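Local coordinates for protein putative carbonic anhydrase (Streptococcus mutans, PDB 3LAS) that probably catalyses the reversible interconversion of hydrogencarbonate and carbon dioxide as a zinc-dependent carbonic anhydrase of the beta class, at residues 32-37 against 81-86. Numbering follows the deposited sequence.
Sequences RVAIVT and LGTSEI
Arg32 O takes two backbone donors where the two strands begin: Ser84 N approaches almost straight at 2.8 Å (175° at the hydrogen), while Glu85 N makes a weak, strongly bent bond. Thr83 CB presses on the same oxygen from 3.3 Å. The aliphatic part of Arg32, extended from CG to NE, passes the carbonyl oxygen of Gly82, with CD 3.6 Å from Gly82 O, and Ser84 OG lies beside CB and CD. Val33 and Glu85 form a parallel bridge and project side by side from one face of the sheet. With CG anti to its backbone N (chi1 177°) and the chain extended, Glu85 lays its methylenes and carboxylate along Val33 CG2, which lies 3.9 Å from Glu85 CD. Both carboxylate oxygens are gripped by backbone N-H groups of the second subunit, OE1 by Tyr5 and OE2 by Phe6, and Phe9 of that subunit packs on Val33. Ala34 N then donates to Glu85 O at 3.0 Å, and Ala34 O receives a CA-H contact from Ile86 (3.2 Å). On this opposite face Ala34 and Ile86 meet helix 68-80, at Leu74 and Glu78 respectively. Farther along, Val36 CG2 makes a loose apolar contact with Ile86 CG2 (4.2 Å). Strands 33-38 and 85-91 are thus central neighbours in the parallel part of the beta-class carbonic anhydrase sheet, and lead toward the zinc ligands Cys38 and His91 at their far ends.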
ATOM      1  N   ARG A  32       9.719  -5.409  12.956  1.00  9.45           N
ATOM      2  CA  ARG A  32       9.960  -6.559  12.032  1.00  9.93           C
ATOM      3  C   ARG A  32       8.687  -7.098  11.454  1.00  9.03           C
ATOM      4  O   ARG A  32       8.625  -8.231  10.979  1.00  9.61           O
ATOM      5  CB  ARG A  32      10.828  -7.658  12.610  1.00 11.91           C
ATOM      6  CG  ARG A  32      12.196  -7.097  13.138  1.00 14.45           C
ATOM      7  CD  ARG A  32      13.072  -8.267  13.376  1.00 19.08           C
ATOM      8  NE  ARG A  32      14.318  -8.114  14.078  1.00 33.86           N
ATOM      9  CZ  ARG A  32      14.472  -7.857  15.363  1.00 36.29           C
ATOM     10  NH1 ARG A  32      13.416  -7.496  16.124  1.00 36.20           N
ATOM     11  NH2 ARG A  32      15.743  -7.913  15.817  1.00 19.66           N
ATOM     12  N   VAL A  33       7.644  -6.255  11.334  1.00  8.32           N
ATOM     13  CA  VAL A  33       6.368  -6.674  10.750  1.00  7.20           C
ATOM     14  C   VAL A  33       6.123  -5.945   9.443  1.00  7.54           C
ATOM     15  O   VAL A  33       6.427  -4.727   9.320  1.00  8.65           O
ATOM     16  CB  VAL A  33       5.187  -6.380  11.717  1.00  8.88           C
ATOM     17  CG1 VAL A  33       3.860  -6.800  11.049  1.00 10.30           C
ATOM     18  CG2 VAL A  33       5.365  -7.070  13.038  1.00  9.08           C
ATOM     19  N   ALA A  34       5.568  -6.659   8.478  1.00  8.01           N
ATOM     20  CA  ALA A  34       4.955  -6.093   7.270  1.00  7.21           C
ATOM     21  C   ALA A  34       3.484  -6.392   7.294  1.00  7.64           C
ATOM     22  O   ALA A  34       3.072  -7.591   7.526  1.00  7.90           O
ATOM     23  CB  ALA A  34       5.615  -6.660   6.032  1.00  7.42           C
ATOM     24  N   ILE A  35       2.659  -5.368   7.065  1.00  6.65           N
ATOM     25  CA  ILE A  35       1.190  -5.520   6.991  1.00  6.98           C
ATOM     26  C   ILE A  35       0.758  -5.466   5.574  1.00  7.22           C
ATOM     27  O   ILE A  35       1.241  -4.600   4.818  1.00  9.46           O
ATOM     28  CB  ILE A  35       0.573  -4.355   7.772  1.00  8.64           C
ATOM     29  CG1 ILE A  35       0.992  -4.451   9.273  1.00 10.12           C
ATOM     30  CG2 ILE A  35      -0.980  -4.346   7.666  1.00  9.86           C
ATOM     31  CD1 ILE A  35       1.116  -3.059   9.882  1.00 11.65           C
ATOM     32  N   VAL A  36      -0.083  -6.391   5.127  1.00  7.46           N
ATOM     33  CA  VAL A  36      -0.691  -6.380   3.752  1.00  7.60           C
ATOM     34  C   VAL A  36      -2.155  -6.078   3.918  1.00  6.74           C
ATOM     35  O   VAL A  36      -2.868  -6.872   4.595  1.00  7.58           O
ATOM     36  CB  VAL A  36      -0.473  -7.750   3.086  1.00  6.61           C
ATOM     37  CG1 VAL A  36      -1.173  -7.852   1.718  1.00  9.83           C
ATOM     38  CG2 VAL A  36       1.035  -8.087   2.979  1.00  9.26           C
ATOM     39  N   THR A  37      -2.620  -4.962   3.374  1.00  6.39           N
ATOM     40  CA  THR A  37      -4.012  -4.596   3.574  1.00  6.68           C
ATOM     41  C   THR A  37      -4.569  -3.837   2.372  1.00  5.85           C
ATOM     42  O   THR A  37      -3.905  -3.702   1.329  1.00  6.42           O
ATOM     43  CB  THR A  37      -4.182  -3.812   4.884  1.00  8.59           C
ATOM     44  OG1 THR A  37      -5.554  -3.688   5.241  1.00  7.68           O
ATOM     45  CG2 THR A  37      -3.495  -2.467   4.846  1.00  8.98           C
ATOM     46  N   LEU A  81      15.317  -5.649   4.320  1.00  9.58           N
ATOM     47  CA  LEU A  81      14.919  -4.759   5.407  1.00 11.05           C
ATOM     48  C   LEU A  81      14.580  -5.444   6.719  1.00 10.39           C
ATOM     49  O   LEU A  81      14.068  -4.755   7.610  1.00 12.19           O
ATOM     50  CB  LEU A  81      13.882  -3.710   4.911  1.00 10.08           C
ATOM     51  CG  LEU A  81      14.307  -2.972   3.684  1.00 11.96           C
ATOM     52  CD1 LEU A  81      13.194  -2.068   3.125  1.00 13.96           C
ATOM     53  CD2 LEU A  81      15.621  -2.110   3.939  1.00 17.78           C
ATOM     54  N   GLY A  82      14.807  -6.757   6.812  1.00 10.77           N
ATOM     55  CA  GLY A  82      14.829  -7.391   8.135  1.00 12.10           C
ATOM     56  C   GLY A  82      13.515  -7.805   8.676  1.00 11.53           C
ATOM     57  O   GLY A  82      13.445  -8.322   9.790  1.00 13.92           O
ATOM     58  N   THR A  83      12.381  -7.581   8.007  1.00  9.92           N
ATOM     59  CA  THR A  83      11.129  -8.022   8.635  1.00  9.80           C
ATOM     60  C   THR A  83      11.017  -9.545   8.627  1.00 10.13           C
ATOM     61  O   THR A  83      11.656 -10.244   7.817  1.00 10.71           O
ATOM     62  CB  THR A  83       9.849  -7.370   8.042  1.00  8.40           C
ATOM     63  OG1 THR A  83       9.663  -7.855   6.705  1.00  9.09           O
ATOM     64  CG2 THR A  83       9.935  -5.839   8.034  1.00  9.64           C
ATOM     65  N   SER A  84      10.191 -10.054   9.529  1.00  9.20           N
ATOM     66  CA  SER A  84      10.085 -11.483   9.720  1.00 10.19           C
ATOM     67  C   SER A  84       8.776 -11.916  10.218  1.00 10.06           C
ATOM     68  O   SER A  84       8.611 -13.054  10.674  1.00 12.89           O
ATOM     69  CB  SER A  84      11.256 -12.002  10.552  1.00 12.92           C
ATOM     70  OG  SER A  84      11.352 -11.319  11.763  1.00 18.41           O
ATOM     71  N   GLU A  85       7.737 -11.115  10.057  1.00  9.04           N
ATOM     72  CA  GLU A  85       6.371 -11.417  10.410  1.00  9.83           C
ATOM     73  C   GLU A  85       5.442 -10.696   9.417  1.00  8.10           C
ATOM     74  O   GLU A  85       5.779  -9.596   8.946  1.00  8.51           O
ATOM     75  CB  GLU A  85       6.146 -10.888  11.889  1.00 11.10           C
ATOM     76  CG  GLU A  85       4.699 -11.094  12.325  1.00 11.62           C
ATOM     77  CD  GLU A  85       4.494 -10.828  13.856  1.00 11.88           C
ATOM     78  OE1 GLU A  85       5.429 -10.708  14.663  1.00 12.70           O
ATOM     79  OE2 GLU A  85       3.267 -10.784  14.154  1.00 12.74           O
ATOM     80  N   ILE A  86       4.322 -11.330   9.077  1.00  8.84           N
ATOM     81  CA  ILE A  86       3.358 -10.728   8.128  1.00  7.94           C
ATOM     82  C   ILE A  86       1.996 -10.710   8.773  1.00  8.60           C
ATOM     83  O   ILE A  86       1.610 -11.697   9.442  1.00  8.86           O
ATOM     84  CB  ILE A  86       3.295 -11.536   6.780  1.00  8.81           C
ATOM     85  CG1 ILE A  86       4.655 -11.506   6.110  1.00  8.90           C
ATOM     86  CG2 ILE A  86       2.235 -10.879   5.902  1.00 10.07           C
ATOM     87  CD1 ILE A  86       4.695 -12.542   4.959  1.00 11.33           C
TER